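Penicillin-binding protein 2 (Pbp2) (Helicobacter pylori, PDB 5LP5) is a cell-wall synthesis protein that partners the shape-determining protein MreC and probably acts as a penicillin-binding transpeptidase cross-linking peptidoglycan. Local coordinates at residues G54-R59 against D149-P154; E62-N67 against L233-R238; K361-S366 against Q482-G487; G497-S502 against L510-G515. All coordinates share one frame; numbering follows the deposited sequence.

Interaction 1 (G54-R59 against D149-P154); sequences GNITDR and DKRYYP
Gly54 and Arg151 connect two extended runs of chain that do not pair directly: the nearest alpha carbons of 54-59 and 149-154, Ile56 CA and Tyr153 CA, are 9.4 Å apart. Strand 63-76 runs between them, pairing antiparallel with both 56-57 and 144-152, so it takes a long side chain to cross the gap. Arg151 has that reach. With CG anti to the backbone N and the chain bent at chi2 (68°), its guanidinium arrives end-on at Gly54 O. Arg151 NH1 donates at 2.9 Å to Gly54 O from above the carbonyl plane, while Arg151 NH2 donates to the same oxygen at 3.0 Å, almost in line with the C=O bond. Gly54 O lies in the guanidinium plane, shared by both nitrogens; the further bonds of NE, a salt bridge to Glu192, and of NH1 to Asn67 OD1 limit how the group can turn. Ile56, a beta-branched residue suited to a strand, crosses the arginine at about a right angle and sets CD1 3.9 Å from Arg151 NH2, lending apolar cover to a buried charge. Helix 190-194 packs on Ile56 through Ile191 and Glu192, so the contact ties that helix to the mixed sheet of the dimerisation-domain family region.

Interaction 2 (E62-N67 against L233-R238); sequences EFLATN and LSLDKR
Leu64 enters the buried side of this contact with its CD1 methyl, which lies 4.2 Å from Leu233 CD1 and 4.4 Å from Leu235 CD1. All three leucines point their CB toward the opposing segment, and a branched apolar side chain suits a place where methyls of two chain segments meet. Leu163 of helix 160-163 adds to the cluster by touching Leu64 and Leu233. Leu64 belongs to a classic beta bulge, in which it and Ala65 both face Ile56 of strand 56-57; the chain turns a corner at these two residues, within the interrupted strand 63-76. On the solvent side the contact is looser. Glu62, exposed and bent at chi2 (-81°), crosses the extended chain of Lys237 at about a right angle, and Glu62 OE1 comes only within 3.7 Å of Lys237 NZ, a long salt bridge. The methylenes also meet, Glu62 CB lying 4.1 Å from Lys237 CD. Lys237 opens helix 237-246, and Asp236 before it is the N-cap: Asp236 OD1 accepts from Arg238 N at 2.9 Å, from above the carboxylate plane. Asp236 OD1 also takes Arg238 NE at 3.1 Å on its syn lone pair, as part of a salt bridge, so backbone and guanidinium together hold the buried carboxylate, whose OD2 also bonds to Tyr587 OH.

Interaction 3 (K361-S366 against Q482-G487); sequences KAIRES and QALRVG
Ile363 meets Leu484 and Gly487 with two different branches, divided by its first torsion. At chi1 -67° CG1 lies beside the backbone N and CG2 anti to it, and the extended chi2 (-180°) carries CD1 out to the second helix. There Ile363 CD1 lies 3.9 Å from Leu484 CD2, the two side chains crossing at about a right angle. The CG2 branch rests on bare backbone, with Ile363 CG2 3.7 Å from Gly487 C. Isoleucine suits this place by offering a separate branch to each partner, and glycine because nothing projects from its alpha carbon toward the other helix; the backbones close to 5.4 Å between Arg364 CA and Gly487 CA. Arg364 takes little part in the apolar seam; its NE forms a salt bridge with Glu490. Helix 359-364 ends in a Schellman motif, Ser366 taking the positive phi (51°) and bonding through Ser366 N to Ile363 O at 3.2 Å. Ser366 OG is hydrogen-bonded to Ser311 OG, so the helix end faces the presumed active serine. Among its neighbours, the contact joins helices 359-364 and 475-493 where both lean on helix 314-324: Met315 touches Ile363 as well as Leu484, while helix 369-377 packs against Ala362 through Tyr370 and Phe371.

Interaction 4 (G497-S502 against L510-G515); sequences GTAYHS and LACKTG
Thr498 and Ala499 face Cys512 and Thr514 mainly through van der Waals contact. The two threonines reach toward each other tip to tip, Thr498 CG2 meeting Thr514 OG1; their hydroxyls, with Thr498 OG1 3.7 Å from Thr514 OG1, make no bond to one another. Ala499 CB touches both residues of the strand, 3.9 Å from Cys512 SG and 4.1 Å from Thr514 CG2; the small alanine side chain suits this close approach of loop and strand. Val491 of helix 475-493 completes the apolar patch, touching Thr498, Ala499 and Cys512.

A covalent tie adds to this packing. Cys512 holds SG between its backbone N and carbonyl carbon (chi1 53°), on the side of the loop, and the sulfur is disulfide-bonded to Cys492, linking the strand to the end of helix 475-493.

No hydrogen bond links the two segments; each has bonds of its own. Gly497 to Tyr500 form a type I turn with a weak closing bond, Tyr500 N to Gly497 O. Lys513, whose CB points away from the loop, curls back through a bent chi2 (70°), and Lys513 NZ donates at 2.9 Å to Thr514 O from above the carbonyl plane.

Strand 511-517 is an outermost strand of the chain's antiparallel five-stranded sheet, paired with strand 542-549. Lys513, Thr514 and Gly515 read Lys-Thr-Gly, and in this position they fit the KTG motif that lines the active-site cleft of penicillin-binding transpeptidases and serine beta-lactamases.

Overall arrangement
The four contacts form two separate pairs; interaction 1 lies on the opposite side of the chain's centre from interactions 3 and 4. Interactions 1 and 2, with centres 8 Å apart, share the mixed sheet, and Asp58 OD1 probably bonds Lys237 N at 2.6 Å. Interactions 3 and 4, with centres 10 Å apart, flank the presumed active site: Ser311 and Lys314 fit an SxxK motif, Ser366 may open the second motif, and Lys513 begins the third. Ser366 OG lies 3.4 Å from Lys513 NZ, and Arg364 O probably accepts from Thr498 N at 3.3 Å. Between the pairs no atoms touch; the centres of interactions 1 and 3 are about 44 Å apart, and the nearest atoms of interactions 2 and 4 about 17 Å.

Interaction 1 (G54-R59 against D149-P154)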
loop_
_atom_site.group_PDB
_atom_site.type_symbol
_atom_site.label_atom_id
_atom_site.label_comp_id
_atom_site.label_asym_id
_atom_site.label_seq_id
_atom_site.Cartn_x
_atom_site.Cartn_y
_atom_site.Cartn_z
ATOM N N GLY A 54 -1.889 -2.602 -7.118
ATOM C CA GLY A 54 -0.661 -2.264 -7.860
ATOM C C GLY A 54 -0.215 -0.813 -7.759
ATOM O O GLY A 54 -1.034 0.097 -7.626
ATOM N N ASN A 55 1.098 -0.602 -7.831
ATOM C CA ASN A 55 1.669 0.742 -7.778
ATOM C C ASN A 55 1.537 1.441 -9.115
ATOM O O ASN A 55 1.604 0.799 -10.169
ATOM C CB ASN A 55 3.155 0.698 -7.439
ATOM C CG ASN A 55 3.426 0.330 -6.002
ATOM O OD1 ASN A 55 2.573 0.459 -5.130
ATOM N ND2 ASN A 55 4.642 -0.134 -5.747
ATOM N N ILE A 56 1.380 2.761 -9.064
ATOM C CA ILE A 56 1.409 3.575 -10.272
ATOM C C ILE A 56 2.720 4.357 -10.343
ATOM O O ILE A 56 3.082 5.094 -9.411
ATOM C CB ILE A 56 0.190 4.533 -10.385
ATOM C CG1 ILE A 56 -1.096 3.725 -10.457
ATOM C CG2 ILE A 56 0.283 5.400 -11.642
ATOM C CD1 ILE A 56 -2.366 4.551 -10.393
ATOM N N THR A 57 3.414 4.194 -11.469
ATOM C CA THR A 57 4.731 4.787 -11.648
ATOM C C THR A 57 4.815 5.729 -12.843
ATOM O O THR A 57 4.325 5.444 -13.935
ATOM C CB THR A 57 5.859 3.722 -11.760
ATOM O OG1 THR A 57 5.406 2.571 -12.491
ATOM C CG2 THR A 57 6.278 3.284 -10.402
ATOM N N ASP A 58 5.396 6.885 -12.553
ATOM C CA ASP A 58 6.066 7.797 -13.495
ATOM C C ASP A 58 6.940 7.131 -14.590
ATOM O O ASP A 58 7.386 5.985 -14.488
ATOM C CB ASP A 58 6.919 8.722 -12.593
ATOM C CG ASP A 58 7.859 9.607 -13.332
ATOM O OD1 ASP A 58 7.557 10.797 -13.486
ATOM O OD2 ASP A 58 8.935 9.124 -13.701
ATOM N N ARG A 59 7.179 7.886 -15.642
ATOM C CA ARG A 59 8.053 7.470 -16.745
ATOM C C ARG A 59 9.371 6.862 -16.291
ATOM O O ARG A 59 9.862 5.927 -16.902
ATOM C CB ARG A 59 8.354 8.710 -17.576
ATOM C CG ARG A 59 9.201 8.495 -18.783
ATOM C CD ARG A 59 9.163 9.732 -19.651
ATOM N NE ARG A 59 9.406 9.319 -21.021
ATOM C CZ ARG A 59 8.510 8.752 -21.811
ATOM N NH1 ARG A 59 7.262 8.554 -21.408
ATOM N NH2 ARG A 59 8.867 8.397 -23.028
ATOM N N ASP A 149 -4.228 -2.241 4.195
ATOM C CA ASP A 149 -3.686 -1.301 3.225
ATOM C C ASP A 149 -4.524 -0.030 3.120
ATOM O O ASP A 149 -5.736 -0.080 3.122
ATOM C CB ASP A 149 -3.597 -1.952 1.837
ATOM C CG ASP A 149 -2.256 -2.591 1.583
ATOM O OD1 ASP A 149 -1.295 -2.193 2.292
ATOM O OD2 ASP A 149 -2.163 -3.473 0.683
ATOM N N LYS A 150 -3.849 1.100 3.013
ATOM C CA LYS A 150 -4.479 2.375 2.743
ATOM C C LYS A 150 -3.761 2.986 1.556
ATOM O O LYS A 150 -2.550 3.046 1.551
ATOM C CB LYS A 150 -4.367 3.280 3.972
ATOM C CG LYS A 150 -4.092 4.735 3.688
ATOM C CD LYS A 150 -4.111 5.529 4.987
ATOM C CE LYS A 150 -2.953 6.503 5.059
ATOM N NZ LYS A 150 -3.207 7.497 6.116
ATOM N N ARG A 151 -4.485 3.414 0.535
ATOM C CA ARG A 151 -3.864 3.986 -0.647
ATOM C C ARG A 151 -3.166 5.272 -0.242
ATOM O O ARG A 151 -3.570 5.959 0.710
ATOM C CB ARG A 151 -4.918 4.259 -1.725
ATOM C CG ARG A 151 -4.378 4.441 -3.147
ATOM C CD ARG A 151 -3.807 3.139 -3.712
ATOM N NE ARG A 151 -3.681 3.144 -5.179
ATOM C CZ ARG A 151 -2.933 2.287 -5.877
ATOM N NH1 ARG A 151 -2.253 1.329 -5.260
ATOM N NH2 ARG A 151 -2.861 2.374 -7.200
ATOM N N TYR A 152 -2.103 5.593 -0.966
ATOM C CA TYR A 152 -1.291 6.775 -0.670
ATOM C C TYR A 152 -0.700 7.405 -1.931
ATOM O O TYR A 152 -0.045 6.741 -2.725
ATOM C CB TYR A 152 -0.171 6.405 0.302
ATOM C CG TYR A 152 0.686 7.578 0.718
ATOM C CD1 TYR A 152 0.172 8.606 1.517
ATOM C CD2 TYR A 152 2.001 7.667 0.303
ATOM C CE1 TYR A 152 0.954 9.691 1.880
ATOM C CE2 TYR A 152 2.797 8.728 0.675
ATOM C CZ TYR A 152 2.277 9.738 1.456
ATOM O OH TYR A 152 3.091 10.793 1.788
ATOM N N TYR A 153 -0.926 8.704 -2.084
ATOM C CA TYR A 153 -0.447 9.479 -3.223
ATOM C C TYR A 153 0.632 10.417 -2.683
ATOM O O TYR A 153 0.331 11.440 -2.066
ATOM C CB TYR A 153 -1.619 10.229 -3.890
ATOM C CG TYR A 153 -2.736 9.282 -4.297
ATOM C CD1 TYR A 153 -2.776 8.734 -5.558
ATOM C CD2 TYR A 153 -3.724 8.889 -3.386
ATOM C CE1 TYR A 153 -3.782 7.843 -5.926
ATOM C CE2 TYR A 153 -4.728 7.995 -3.744
ATOM C CZ TYR A 153 -4.748 7.479 -5.012
ATOM O OH TYR A 153 -5.718 6.598 -5.387
ATOM N N PRO A 154 1.905 10.038 -2.872
ATOM C CA PRO A 154 3.023 10.773 -2.299
ATOM C C PRO A 154 3.025 12.234 -2.674
ATOM O O PRO A 154 3.295 13.085 -1.825
ATOM C CB PRO A 154 4.262 10.096 -2.883
ATOM C CG PRO A 154 3.783 9.082 -3.833
ATOM C CD PRO A 154 2.346 8.825 -3.571
#

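Interaction 2 (E62-N67 against L233-R238)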
loop_
_atom_site.group_PDB
_atom_site.type_symbol
_atom_site.label_atom_id
_atom_site.label_comp_id
_atom_site.label_asym_id
_atom_site.label_seq_id
_atom_site.Cartn_x
_atom_site.Cartn_y
_atom_site.Cartn_z
ATOM N N GLU A 62 9.440 6.919 -10.676
ATOM C CA GLU A 62 9.040 7.608 -9.450
ATOM C C GLU A 62 7.630 7.115 -9.037
ATOM O O GLU A 62 6.820 6.736 -9.882
ATOM C CB GLU A 62 9.036 9.131 -9.649
ATOM C CG GLU A 62 10.374 9.744 -10.018
ATOM C CD GLU A 62 11.284 9.974 -8.831
ATOM O OE1 GLU A 62 10.805 10.336 -7.744
ATOM O OE2 GLU A 62 12.507 9.812 -8.992
ATOM N N PHE A 63 7.348 7.122 -7.735
ATOM C CA PHE A 63 6.025 6.773 -7.219
ATOM C C PHE A 63 5.013 7.909 -7.353
ATOM O O PHE A 63 5.224 9.017 -6.842
ATOM C CB PHE A 63 6.113 6.396 -5.742
ATOM C CG PHE A 63 6.774 5.090 -5.504
ATOM C CD1 PHE A 63 8.096 5.032 -5.156
ATOM C CD2 PHE A 63 6.069 3.912 -5.647
ATOM C CE1 PHE A 63 8.715 3.820 -4.947
ATOM C CE2 PHE A 63 6.679 2.693 -5.440
ATOM C CZ PHE A 63 8.003 2.647 -5.086
ATOM N N LEU A 64 3.901 7.599 -8.009
ATOM C CA LEU A 64 2.761 8.501 -8.077
ATOM C C LEU A 64 1.646 8.035 -7.154
ATOM O O LEU A 64 0.994 8.864 -6.489
ATOM C CB LEU A 64 2.252 8.591 -9.514
ATOM C CG LEU A 64 3.250 9.193 -10.502
ATOM C CD1 LEU A 64 2.826 8.968 -11.946
ATOM C CD2 LEU A 64 3.446 10.666 -10.209
ATOM N N ALA A 65 1.450 6.713 -7.131
ATOM C CA ALA A 65 0.420 6.057 -6.320
ATOM C C ALA A 65 0.941 4.753 -5.734
ATOM O O ALA A 65 1.501 3.905 -6.437
ATOM C CB ALA A 65 -0.843 5.781 -7.135
ATOM N N THR A 66 0.708 4.587 -4.439
ATOM C CA THR A 66 1.204 3.444 -3.720
ATOM C C THR A 66 0.314 3.084 -2.528
ATOM O O THR A 66 -0.749 3.670 -2.331
ATOM C CB THR A 66 2.646 3.707 -3.270
ATOM O OG1 THR A 66 3.217 2.480 -2.848
ATOM C CG2 THR A 66 2.723 4.730 -2.152
ATOM N N ASN A 67 0.764 2.120 -1.724
ATOM C CA ASN A 67 0.011 1.660 -0.541
ATOM C C ASN A 67 0.814 1.813 0.771
ATOM O O ASN A 67 2.019 1.646 0.772
ATOM C CB ASN A 67 -0.361 0.199 -0.740
ATOM C CG ASN A 67 -1.221 -0.030 -1.964
ATOM O OD1 ASN A 67 -2.066 0.799 -2.313
ATOM N ND2 ASN A 67 -1.034 -1.183 -2.607
ATOM N N LEU A 233 3.225 4.933 -16.176
ATOM C CA LEU A 233 2.684 6.029 -16.976
ATOM C C LEU A 233 3.806 6.834 -17.610
ATOM O O LEU A 233 4.929 6.877 -17.099
ATOM C CB LEU A 233 1.848 6.990 -16.125
ATOM C CG LEU A 233 0.730 6.405 -15.279
ATOM C CD1 LEU A 233 -0.062 7.510 -14.627
ATOM C CD2 LEU A 233 -0.184 5.548 -16.126
ATOM N N SER A 234 3.468 7.508 -18.705
ATOM C CA SER A 234 4.421 8.277 -19.486
ATOM C C SER A 234 4.745 9.648 -18.911
ATOM O O SER A 234 5.687 10.290 -19.354
ATOM C CB SER A 234 3.905 8.438 -20.909
ATOM O OG SER A 234 2.584 8.959 -20.899
ATOM N N LEU A 235 3.982 10.098 -17.922
ATOM C CA LEU A 235 4.289 11.377 -17.293
ATOM C C LEU A 235 5.745 11.476 -16.841
ATOM O O LEU A 235 6.345 10.477 -16.486
ATOM C CB LEU A 235 3.394 11.598 -16.072
ATOM C CG LEU A 235 1.894 11.732 -16.263
ATOM C CD1 LEU A 235 1.268 11.895 -14.886
ATOM C CD2 LEU A 235 1.557 12.911 -17.139
ATOM N N ASP A 236 6.298 12.681 -16.832
ATOM C CA ASP A 236 7.549 12.945 -16.146
ATOM C C ASP A 236 7.264 13.857 -14.977
ATOM O O ASP A 236 6.807 14.963 -15.148
ATOM C CB ASP A 236 8.557 13.603 -17.080
ATOM C CG ASP A 236 9.945 13.808 -16.426
ATOM O OD1 ASP A 236 10.024 13.924 -15.175
ATOM O OD2 ASP A 236 10.954 13.879 -17.173
ATOM N N LYS A 237 7.560 13.380 -13.786
ATOM C CA LYS A 237 7.254 14.090 -12.538
ATOM C C LYS A 237 7.856 15.498 -12.472
ATOM O O LYS A 237 7.270 16.405 -11.878
ATOM C CB LYS A 237 7.739 13.243 -11.349
ATOM C CG LYS A 237 7.587 13.891 -10.002
ATOM C CD LYS A 237 8.272 13.048 -8.934
ATOM C CE LYS A 237 8.292 13.816 -7.624
ATOM N NZ LYS A 237 8.625 12.988 -6.435
ATOM N N ARG A 238 9.021 15.689 -13.077
ATOM C CA ARG A 238 9.657 17.004 -13.070
ATOM C C ARG A 238 8.871 17.961 -13.956
ATOM O O ARG A 238 8.542 19.075 -13.554
ATOM C CB ARG A 238 11.096 16.905 -13.546
ATOM C CG ARG A 238 11.996 16.130 -12.590
ATOM C CD ARG A 238 13.268 15.625 -13.270
ATOM N NE ARG A 238 12.951 14.672 -14.325
ATOM C CZ ARG A 238 13.825 14.194 -15.204
ATOM N NH1 ARG A 238 15.099 14.560 -15.157
ATOM N NH2 ARG A 238 13.429 13.343 -16.139
#

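Interaction 3 (K361-S366 against Q482-G487)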
loop_
_atom_site.group_PDB
_atom_site.type_symbol
_atom_site.label_atom_id
_atom_site.label_comp_id
_atom_site.label_asym_id
_atom_site.label_seq_id
_atom_site.Cartn_x
_atom_site.Cartn_y
_atom_site.Cartn_z
ATOM N N LYS A 361 0.539 34.665 -44.228
ATOM C CA LYS A 361 0.432 35.897 -43.447
ATOM C C LYS A 361 -0.822 35.917 -42.566
ATOM O O LYS A 361 -0.814 36.485 -41.460
ATOM C CB LYS A 361 0.451 37.122 -44.370
ATOM C CG LYS A 361 0.616 38.442 -43.611
ATOM C CD LYS A 361 0.548 39.655 -44.515
ATOM C CE LYS A 361 -0.002 40.841 -43.732
ATOM N NZ LYS A 361 -0.331 42.027 -44.561
ATOM N N ALA A 362 -1.893 35.301 -43.060
ATOM C CA ALA A 362 -3.153 35.213 -42.313
ATOM C C ALA A 362 -3.005 34.349 -41.055
ATOM O O ALA A 362 -3.596 34.637 -40.002
ATOM C CB ALA A 362 -4.267 34.677 -43.208
ATOM N N ILE A 363 -2.221 33.282 -41.192
ATOM C CA ILE A 363 -1.843 32.449 -40.065
ATOM C C ILE A 363 -0.963 33.262 -39.121
ATOM O O ILE A 363 -1.254 33.381 -37.916
ATOM C CB ILE A 363 -1.051 31.200 -40.516
ATOM C CG1 ILE A 363 -1.936 30.252 -41.337
ATOM C CG2 ILE A 363 -0.489 30.487 -39.289
ATOM C CD1 ILE A 363 -1.239 28.994 -41.816
ATOM N N ARG A 364 0.111 33.811 -39.688
ATOM C CA ARG A 364 1.106 34.561 -38.933
ATOM C C ARG A 364 0.447 35.583 -38.001
ATOM O O ARG A 364 0.705 35.614 -36.781
ATOM C CB ARG A 364 2.065 35.279 -39.893
ATOM C CG ARG A 364 3.207 36.032 -39.197
ATOM C CD ARG A 364 3.815 37.106 -40.072
ATOM N NE ARG A 364 4.123 36.596 -41.401
ATOM C CZ ARG A 364 4.392 37.355 -42.455
ATOM N NH1 ARG A 364 4.409 38.681 -42.358
ATOM N NH2 ARG A 364 4.644 36.775 -43.616
ATOM N N GLU A 365 -0.426 36.404 -38.585
ATOM C CA GLU A 365 -0.947 37.566 -37.887
ATOM C C GLU A 365 -2.338 37.330 -37.303
ATOM O O GLU A 365 -2.979 38.279 -36.862
ATOM C CB GLU A 365 -0.941 38.777 -38.825
ATOM C CG GLU A 365 0.453 39.245 -39.227
ATOM C CD GLU A 365 0.439 40.388 -40.231
ATOM O OE1 GLU A 365 -0.634 40.959 -40.505
ATOM O OE2 GLU A 365 1.511 40.725 -40.758
ATOM N N SER A 366 -2.785 36.068 -37.274
ATOM C CA SER A 366 -4.094 35.700 -36.727
ATOM C C SER A 366 -5.139 36.608 -37.377
ATOM O O SER A 366 -5.957 37.209 -36.684
ATOM C CB SER A 366 -4.093 35.832 -35.189
ATOM O OG SER A 366 -5.246 35.272 -34.581
ATOM N N GLN A 482 3.266 21.596 -44.978
ATOM C CA GLN A 482 4.479 22.375 -44.752
ATOM C C GLN A 482 4.159 23.861 -44.758
ATOM O O GLN A 482 4.605 24.616 -43.886
ATOM C CB GLN A 482 5.573 22.076 -45.759
ATOM C CG GLN A 482 6.882 22.643 -45.237
ATOM C CD GLN A 482 8.082 22.268 -46.048
ATOM O OE1 GLN A 482 7.977 21.729 -47.150
ATOM N NE2 GLN A 482 9.249 22.556 -45.503
ATOM N N ALA A 483 3.369 24.265 -45.747
ATOM C CA ALA A 483 2.887 25.629 -45.829
ATOM C C ALA A 483 2.359 26.069 -44.482
ATOM O O ALA A 483 2.740 27.124 -43.963
ATOM C CB ALA A 483 1.791 25.730 -46.862
ATOM N N LEU A 484 1.491 25.238 -43.916
ATOM C CA LEU A 484 0.871 25.527 -42.622
ATOM C C LEU A 484 1.920 25.641 -41.510
ATOM O O LEU A 484 1.833 26.530 -40.659
ATOM C CB LEU A 484 -0.150 24.449 -42.267
ATOM C CG LEU A 484 -1.287 24.259 -43.275
ATOM C CD1 LEU A 484 -2.163 23.062 -42.923
ATOM C CD2 LEU A 484 -2.130 25.519 -43.392
ATOM N N ARG A 485 2.903 24.741 -41.527
ATOM C CA ARG A 485 3.965 24.761 -40.526
ATOM C C ARG A 485 4.776 26.047 -40.602
ATOM O O ARG A 485 5.122 26.643 -39.561
ATOM C CB ARG A 485 4.881 23.554 -40.686
ATOM C CG ARG A 485 4.211 22.254 -40.274
ATOM C CD ARG A 485 5.200 21.124 -40.174
ATOM N NE ARG A 485 5.587 20.654 -41.497
ATOM C CZ ARG A 485 5.086 19.582 -42.106
ATOM N NH1 ARG A 485 4.152 18.828 -41.538
ATOM N NH2 ARG A 485 5.531 19.260 -43.311
ATOM N N VAL A 486 5.060 26.470 -41.837
ATOM C CA VAL A 486 5.824 27.696 -42.075
ATOM C C VAL A 486 5.070 28.880 -41.480
ATOM O O VAL A 486 5.668 29.778 -40.880
ATOM C CB VAL A 486 6.108 27.935 -43.586
ATOM C CG1 VAL A 486 6.784 29.295 -43.811
ATOM C CG2 VAL A 486 6.978 26.813 -44.165
ATOM N N GLY A 487 3.756 28.876 -41.648
ATOM C CA GLY A 487 2.926 29.887 -41.022
ATOM C C GLY A 487 3.105 29.882 -39.509
ATOM O O GLY A 487 3.402 30.927 -38.919
#

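Interaction 4 (G497-S502 against L510-G515)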
loop_
_atom_site.group_PDB
_atom_site.type_symbol
_atom_site.label_atom_id
_atom_site.label_comp_id
_atom_site.label_asym_id
_atom_site.label_seq_id
_atom_site.Cartn_x
_atom_site.Cartn_y
_atom_site.Cartn_z
ATOM N N GLY A 497 4.617 38.402 -36.545
ATOM C CA GLY A 497 3.902 37.339 -35.848
ATOM C C GLY A 497 3.259 37.808 -34.564
ATOM O O GLY A 497 3.836 38.599 -33.813
ATOM N N THR A 498 2.045 37.332 -34.319
ATOM C CA THR A 498 1.325 37.697 -33.099
ATOM C C THR A 498 2.120 37.332 -31.844
ATOM O O THR A 498 2.114 38.065 -30.865
ATOM C CB THR A 498 -0.086 37.061 -33.032
ATOM O OG1 THR A 498 -0.650 37.275 -31.728
ATOM C CG2 THR A 498 -0.048 35.572 -33.310
ATOM N N ALA A 499 2.829 36.210 -31.900
ATOM C CA ALA A 499 3.536 35.677 -30.740
ATOM C C ALA A 499 5.048 35.878 -30.825
ATOM O O ALA A 499 5.812 34.959 -30.534
ATOM C CB ALA A 499 3.219 34.196 -30.610
ATOM N N TYR A 500 5.491 37.064 -31.221
ATOM C CA TYR A 500 6.928 37.323 -31.345
ATOM C C TYR A 500 7.518 37.974 -30.094
ATOM O O TYR A 500 8.541 37.526 -29.575
ATOM C CB TYR A 500 7.217 38.191 -32.563
ATOM C CG TYR A 500 8.673 38.562 -32.689
ATOM C CD1 TYR A 500 9.594 37.670 -33.245
ATOM C CD2 TYR A 500 9.134 39.797 -32.247
ATOM C CE1 TYR A 500 10.929 38.000 -33.373
ATOM C CE2 TYR A 500 10.473 40.141 -32.376
ATOM C CZ TYR A 500 11.372 39.235 -32.939
ATOM O OH TYR A 500 12.716 39.550 -33.063
ATOM N N HIS A 501 6.863 39.030 -29.618
ATOM C CA HIS A 501 7.333 39.783 -28.452
ATOM C C HIS A 501 7.305 38.932 -27.174
ATOM O O HIS A 501 8.005 39.238 -26.214
ATOM C CB HIS A 501 6.541 41.102 -28.286
ATOM C CG HIS A 501 5.276 40.980 -27.476
ATOM N ND1 HIS A 501 4.140 40.339 -27.933
ATOM C CD2 HIS A 501 4.977 41.423 -26.230
ATOM C CE1 HIS A 501 3.201 40.393 -27.004
ATOM N NE2 HIS A 501 3.681 41.048 -25.962
ATOM N N SER A 502 6.517 37.857 -27.192
ATOM C CA SER A 502 6.313 37.027 -26.006
ATOM C C SER A 502 7.132 35.731 -25.969
ATOM O O SER A 502 7.506 35.297 -24.883
ATOM C CB SER A 502 4.824 36.712 -25.824
ATOM O OG SER A 502 4.205 36.407 -27.058
ATOM N N LEU A 510 10.766 27.308 -32.143
ATOM C CA LEU A 510 9.370 27.021 -31.895
ATOM C C LEU A 510 8.496 27.358 -33.103
ATOM O O LEU A 510 8.840 28.207 -33.922
ATOM C CB LEU A 510 8.890 27.838 -30.691
ATOM C CG LEU A 510 9.359 27.407 -29.301
ATOM C CD1 LEU A 510 9.138 28.475 -28.247
ATOM C CD2 LEU A 510 8.636 26.148 -28.885
ATOM N N ALA A 511 7.350 26.683 -33.178
ATOM C CA ALA A 511 6.305 26.955 -34.162
ATOM C C ALA A 511 4.950 26.863 -33.439
ATOM O O ALA A 511 4.654 25.854 -32.815
ATOM C CB ALA A 511 6.382 25.940 -35.288
ATOM N N CYS A 512 4.133 27.909 -33.533
ATOM C CA CYS A 512 2.921 28.040 -32.711
ATOM C C CYS A 512 1.705 28.573 -33.493
ATOM O O CYS A 512 1.780 28.894 -34.678
ATOM C CB CYS A 512 3.211 28.983 -31.518
ATOM S SG CYS A 512 3.918 30.593 -32.008
ATOM N N LYS A 513 0.574 28.623 -32.803
ATOM C CA LYS A 513 -0.608 29.374 -33.220
ATOM C C LYS A 513 -1.330 29.813 -31.952
ATOM O O LYS A 513 -1.560 29.016 -31.043
ATOM C CB LYS A 513 -1.543 28.540 -34.100
ATOM C CG LYS A 513 -2.787 29.287 -34.589
ATOM C CD LYS A 513 -2.444 30.367 -35.610
ATOM C CE LYS A 513 -3.477 31.482 -35.662
ATOM N NZ LYS A 513 -3.324 32.488 -34.563
ATOM N N THR A 514 -1.669 31.087 -31.872
ATOM C CA THR A 514 -2.415 31.591 -30.727
ATOM C C THR A 514 -3.910 31.499 -31.008
ATOM O O THR A 514 -4.327 31.231 -32.150
ATOM C CB THR A 514 -2.050 33.052 -30.423
ATOM O OG1 THR A 514 -2.044 33.801 -31.647
ATOM C CG2 THR A 514 -0.680 33.128 -29.767
ATOM N N GLY A 515 -4.700 31.709 -29.955
ATOM C CA GLY A 515 -6.156 31.847 -30.070
ATOM C C GLY A 515 -6.752 32.654 -28.920
ATOM O O GLY A 515 -6.137 32.825 -27.866
#